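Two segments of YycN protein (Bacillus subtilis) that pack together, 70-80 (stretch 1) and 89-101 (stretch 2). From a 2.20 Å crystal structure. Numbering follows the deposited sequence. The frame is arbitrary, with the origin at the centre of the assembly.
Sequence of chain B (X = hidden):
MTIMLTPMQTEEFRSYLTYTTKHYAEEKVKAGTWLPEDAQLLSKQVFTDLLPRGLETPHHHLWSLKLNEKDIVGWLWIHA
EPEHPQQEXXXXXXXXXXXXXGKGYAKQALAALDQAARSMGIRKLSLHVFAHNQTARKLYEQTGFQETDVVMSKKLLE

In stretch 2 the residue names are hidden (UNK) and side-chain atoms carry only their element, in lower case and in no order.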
# COMPACT_ATOMS: atom_id res chain seq x y z
N LYS B 70 -8.53 16.41 -2.49
CA LYS B 70 -9.23 15.90 -3.66
C LYS B 70 -9.71 14.47 -3.48
O LYS B 70 -10.86 14.15 -3.78
CB LYS B 70 -8.31 15.97 -4.89
CG LYS B 70 -8.74 16.96 -5.97
CD LYS B 70 -9.74 16.34 -6.98
CE LYS B 70 -10.05 17.32 -8.12
NZ LYS B 70 -10.88 16.73 -9.21
N ASP B 71 -8.83 13.62 -2.97
CA ASP B 71 -9.17 12.23 -2.79
C ASP B 71 -9.86 11.90 -1.48
O ASP B 71 -9.23 11.88 -0.42
CB ASP B 71 -7.91 11.38 -2.95
CG ASP B 71 -7.32 11.51 -4.35
OD1 ASP B 71 -6.29 12.18 -4.52
OD2 ASP B 71 -7.91 10.95 -5.29
N ILE B 72 -11.16 11.65 -1.56
CA ILE B 72 -11.95 11.29 -0.40
C ILE B 72 -11.95 9.76 -0.34
O ILE B 72 -12.76 9.11 -0.99
CB ILE B 72 -13.39 11.81 -0.50
CG1 ILE B 72 -13.38 13.30 -0.81
CG2 ILE B 72 -14.12 11.57 0.84
CD1 ILE B 72 -14.71 13.84 -1.37
N VAL B 73 -11.04 9.22 0.46
CA VAL B 73 -10.85 7.78 0.61
C VAL B 73 -11.98 6.99 1.28
O VAL B 73 -12.17 5.80 0.98
CB VAL B 73 -9.54 7.51 1.38
CG1 VAL B 73 -8.39 8.23 0.69
CG2 VAL B 73 -9.67 7.97 2.82
N GLY B 74 -12.71 7.65 2.19
CA GLY B 74 -13.80 6.98 2.88
C GLY B 74 -14.67 7.82 3.82
O GLY B 74 -14.82 9.03 3.66
N TRP B 75 -15.23 7.15 4.81
CA TRP B 75 -16.14 7.75 5.78
C TRP B 75 -15.85 7.19 7.17
O TRP B 75 -15.28 6.11 7.32
CB TRP B 75 -17.57 7.40 5.38
CG TRP B 75 -17.78 5.91 5.33
CD1 TRP B 75 -18.16 5.09 6.37
CD2 TRP B 75 -17.57 5.04 4.20
NE1 TRP B 75 -18.19 3.78 5.96
CE2 TRP B 75 -17.83 3.72 4.64
CE3 TRP B 75 -17.17 5.24 2.87
CZ2 TRP B 75 -17.71 2.60 3.78
CZ3 TRP B 75 -17.06 4.14 2.02
CH2 TRP B 75 -17.32 2.83 2.48
N LEU B 76 -16.28 7.91 8.20
CA LEU B 76 -16.07 7.46 9.57
C LEU B 76 -17.20 8.08 10.38
O LEU B 76 -17.39 9.28 10.36
CB LEU B 76 -14.73 7.98 10.08
CG LEU B 76 -14.05 7.25 11.25
CD1 LEU B 76 -13.39 8.31 12.12
CD2 LEU B 76 -15.03 6.42 12.06
N TRP B 77 -17.95 7.25 11.08
CA TRP B 77 -19.04 7.74 11.89
C TRP B 77 -18.96 7.14 13.28
O TRP B 77 -19.07 5.93 13.44
CB TRP B 77 -20.38 7.40 11.22
CG TRP B 77 -21.59 7.51 12.09
CD1 TRP B 77 -21.70 8.18 13.28
CD2 TRP B 77 -22.89 6.96 11.83
NE1 TRP B 77 -22.96 8.07 13.77
CE2 TRP B 77 -23.72 7.33 12.91
CE3 TRP B 77 -23.43 6.18 10.79
CZ2 TRP B 77 -25.07 6.95 12.99
CZ3 TRP B 77 -24.77 5.81 10.86
CH2 TRP B 77 -25.58 6.19 11.95
N ILE B 78 -18.76 7.99 14.29
CA ILE B 78 -18.70 7.50 15.66
C ILE B 78 -19.71 8.20 16.54
O ILE B 78 -20.15 9.31 16.24
CB ILE B 78 -17.30 7.67 16.31
CG1 ILE B 78 -17.07 9.12 16.71
CG2 ILE B 78 -16.23 7.19 15.35
CD1 ILE B 78 -15.77 9.33 17.46
N HIS B 79 -20.07 7.54 17.62
CA HIS B 79 -21.01 8.07 18.59
C HIS B 79 -20.32 8.14 19.93
O HIS B 79 -19.63 7.20 20.32
CB HIS B 79 -22.21 7.14 18.72
CG HIS B 79 -23.14 7.49 19.84
ND1 HIS B 79 -23.84 8.68 19.87
CD2 HIS B 79 -23.51 6.80 20.94
CE1 HIS B 79 -24.62 8.69 20.94
NE2 HIS B 79 -24.43 7.57 21.61
N ALA B 80 -20.51 9.24 20.65
CA ALA B 80 -19.90 9.40 21.97
C ALA B 80 -20.98 9.57 23.04
O ALA B 80 -21.22 10.68 23.49
CB ALA B 80 -18.98 10.62 21.97
N UNK B 89 -16.79 5.32 22.91
CA UNK B 89 -17.52 5.86 21.77
C UNK B 89 -17.68 4.69 20.82
O UNK B 89 -16.77 3.88 20.66
c UNK B 89 -16.73 6.98 21.11
N UNK B 90 -18.85 4.58 20.22
CA UNK B 90 -19.12 3.49 19.30
C UNK B 90 -18.89 3.91 17.87
O UNK B 90 -19.23 5.03 17.47
c UNK B 90 -21.51 -0.58 17.25
c UNK B 90 -20.87 1.74 18.67
c UNK B 90 -20.55 3.00 19.46
c UNK B 90 -21.95 0.65 16.79
c UNK B 90 -20.43 0.50 19.11
c UNK B 90 -21.62 1.80 17.50
c UNK B 90 -20.75 -0.66 18.42
N UNK B 91 -18.31 3.00 17.10
CA UNK B 91 -18.05 3.25 15.69
C UNK B 91 -19.20 2.64 14.89
O UNK B 91 -19.19 1.45 14.57
c UNK B 91 -14.28 2.48 15.96
c UNK B 91 -15.58 3.22 16.06
c UNK B 91 -16.73 2.60 15.26
c UNK B 91 -16.51 2.82 13.77
N UNK B 92 -20.19 3.46 14.56
CA UNK B 92 -21.32 2.97 13.79
C UNK B 92 -20.89 2.60 12.38
O UNK B 92 -21.42 1.67 11.79
c UNK B 92 -24.97 3.63 17.21
c UNK B 92 -24.20 4.77 17.04
o UNK B 92 -25.68 3.42 18.38
c UNK B 92 -23.40 3.93 14.92
c UNK B 92 -23.42 4.91 15.90
c UNK B 92 -24.98 2.65 16.24
c UNK B 92 -24.20 2.81 15.10
c UNK B 92 -22.46 4.01 13.74
N UNK B 93 -19.90 3.30 11.83
CA UNK B 93 -19.53 2.97 10.46
C UNK B 93 -18.15 3.48 10.09
O UNK B 93 -17.73 4.55 10.50
c UNK B 93 -20.61 3.55 9.52
o UNK B 93 -20.11 1.83 7.93
o UNK B 93 -20.95 3.69 7.17
c UNK B 93 -20.55 2.98 8.11
N UNK B 94 -17.45 2.66 9.32
CA UNK B 94 -16.11 2.97 8.87
C UNK B 94 -15.73 2.12 7.67
O UNK B 94 -15.93 0.90 7.64
c UNK B 94 -15.11 2.72 9.98
c UNK B 94 -11.70 3.43 8.49
c UNK B 94 -13.71 2.53 9.48
c UNK B 94 -13.14 1.25 9.44
c UNK B 94 -12.99 3.60 9.00
c UNK B 94 -11.86 1.05 8.94
c UNK B 94 -11.13 2.14 8.46
N UNK B 95 -15.14 2.77 6.68
CA UNK B 95 -14.75 2.04 5.50
C UNK B 95 -14.26 3.02 4.47
O UNK B 95 -14.38 4.23 4.64
N UNK B 96 -13.70 2.48 3.40
CA UNK B 96 -13.16 3.29 2.33
C UNK B 96 -13.92 2.97 1.07
O UNK B 96 -14.52 1.91 0.95
c UNK B 96 -10.58 3.78 2.86
c UNK B 96 -11.67 2.98 2.14
c UNK B 96 -9.36 2.89 2.93
c UNK B 96 -11.01 4.25 4.21
N UNK B 97 -13.90 3.91 0.13
CA UNK B 97 -14.57 3.65 -1.14
C UNK B 97 -13.71 2.67 -1.95
O UNK B 97 -12.49 2.61 -1.78
o UNK B 97 -18.27 8.44 0.80
c UNK B 97 -17.95 6.60 -0.70
c UNK B 97 -17.43 7.59 0.13
c UNK B 97 -15.21 6.87 -0.39
c UNK B 97 -17.08 5.76 -1.37
c UNK B 97 -16.06 7.73 0.29
c UNK B 97 -14.77 4.93 -1.92
c UNK B 97 -15.70 5.88 -1.22
N UNK B 98 -14.38 1.92 -2.81
CA UNK B 98 -13.76 0.92 -3.66
C UNK B 98 -12.46 1.39 -4.33
O UNK B 98 -11.40 0.76 -4.18
o UNK B 98 -16.00 -1.93 -6.91
c UNK B 98 -14.79 0.45 -4.71
c UNK B 98 -16.02 -1.58 -5.71
c UNK B 98 -14.73 -1.03 -5.08
o UNK B 98 -17.06 -1.66 -5.01
N UNK B 99 -12.49 2.53 -5.05
CA UNK B 99 -11.29 3.03 -5.71
C UNK B 99 -10.09 3.40 -4.81
O UNK B 99 -9.01 3.68 -5.32
c UNK B 99 -12.93 4.73 -5.64
c UNK B 99 -13.62 3.45 -5.27
c UNK B 99 -11.81 4.24 -6.49
N UNK B 100 -10.27 3.37 -3.49
CA UNK B 100 -9.19 3.72 -2.57
C UNK B 100 -8.77 2.58 -1.63
O UNK B 100 -8.01 2.79 -0.68
c UNK B 100 -8.68 7.94 -3.97
c UNK B 100 -11.05 7.99 -3.57
o UNK B 100 -10.01 9.69 -4.90
c UNK B 100 -9.92 8.54 -4.15
c UNK B 100 -10.92 6.83 -2.80
c UNK B 100 -9.69 6.22 -2.60
c UNK B 100 -9.57 4.97 -1.77
c UNK B 100 -8.57 6.79 -3.21
N UNK B 101 -9.30 1.39 -1.88
CA UNK B 101 -8.96 0.21 -1.08
C UNK B 101 -7.72 -0.44 -1.69
O UNK B 101 -7.40 -0.17 -2.84
n UNK B 101 -16.07 -0.81 -0.38
c UNK B 101 -10.10 -0.82 -1.12
n UNK B 101 -13.77 -0.83 -0.43
c UNK B 101 -11.39 -0.36 -0.52
c UNK B 101 -12.47 -1.38 -0.75
n UNK B 101 -14.96 -2.59 -1.32
c UNK B 101 -14.93 -1.41 -0.71

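Position 89 carries one carbon, a CB 4.4 Å from both Ile78 CD1 and the CB of Ala80. It is Ala89, small enough for a buried site beside Ile78 and Ala80.

Position 90 has one carbon, then a ring of six carbons without a heteroatom. The end of this side chain leads away from stretch 1. It is Phe90; in the backbone, His79 N donates to Phe90 O at 2.7 Å.

Position 91 has four carbons, forked at the first, one arm two carbons long. One carbon of the fork lies 4.1 Å from Ile78 CG2, another 4.3 Å from Leu76 CD2. This is Ile91, a branched apolar chain among others.

Position 92 has a carbon and a six-carbon ring bearing one oxygen. Its CB sits over the face of Trp77, 3.6 Å from the centroid of the six-membered ring, a CH-pi contact, and its ring edge meets His79. Hence Tyr92, with CE2 3.5 Å from His79 CB.

Position 93 shows two carbons, the second carrying two oxygens, one of them 3.0 Å from Trp75 NE1. It is Asp93, whose short chain brings OD2 there, but the angle is too poor for a hydrogen bond; OD2 is satisfied elsewhere in the structure. The backbone bonds Trp77 both ways, Trp77 N to Asp93 O 2.8 Å and Asp93 N to Trp77 O 3.2 Å.

Position 94 has one carbon, then an all-carbon six-ring; its CB lies 4.2 Å from Leu76 CD2. It is Phe94, adding apolar surface beside Leu76 on the face shared with Ile91.

Position 95 has no side chain, and an ideal CB would fall 2.6 Å from Trp75 CZ2. It is Gly95, whose bare backbone makes room for the indole lying over it.

Position 96 has four carbons forked at the second, the fork 4.1 Å from Val73 CB. Leu96 gives a buried apolar chain to pack on Val73.

Position 97 has one carbon, then a ring of six carbons bearing one oxygen; the ring face receives the edge of Trp75. It is Tyr97 (CZ to Trp75 CE3 3.6 Å), and Tyr97 N donates to Val73 O at 2.7 Å.

Position 98, three carbons ending in two oxygens, points away without touching stretch 1: Glu98, its carboxylate oxygens bonded elsewhere in the structure. Position 99, three carbons closing onto the backbone N, is Pro99, suited to the 3-10 turn.

Position 100 has one carbon, then a ring of six carbons bearing one oxygen, which lies 2.5 Å from Asp71 OD2. It is Tyr100, long enough for OH to donate this very short hydrogen bond.

Position 101, three carbons, a nitrogen and a carbon bearing two more, is Arg101; its NE bonds Leu96 O at 3.2 Å.

Antiparallel backbone bonds thus set the register, while aromatic packing around Trp75 and Trp77 and apolar packing around Leu76 and Ile78 cover the two faces.

Stretch 2 (89-101) AFIYDFGLYEPYR
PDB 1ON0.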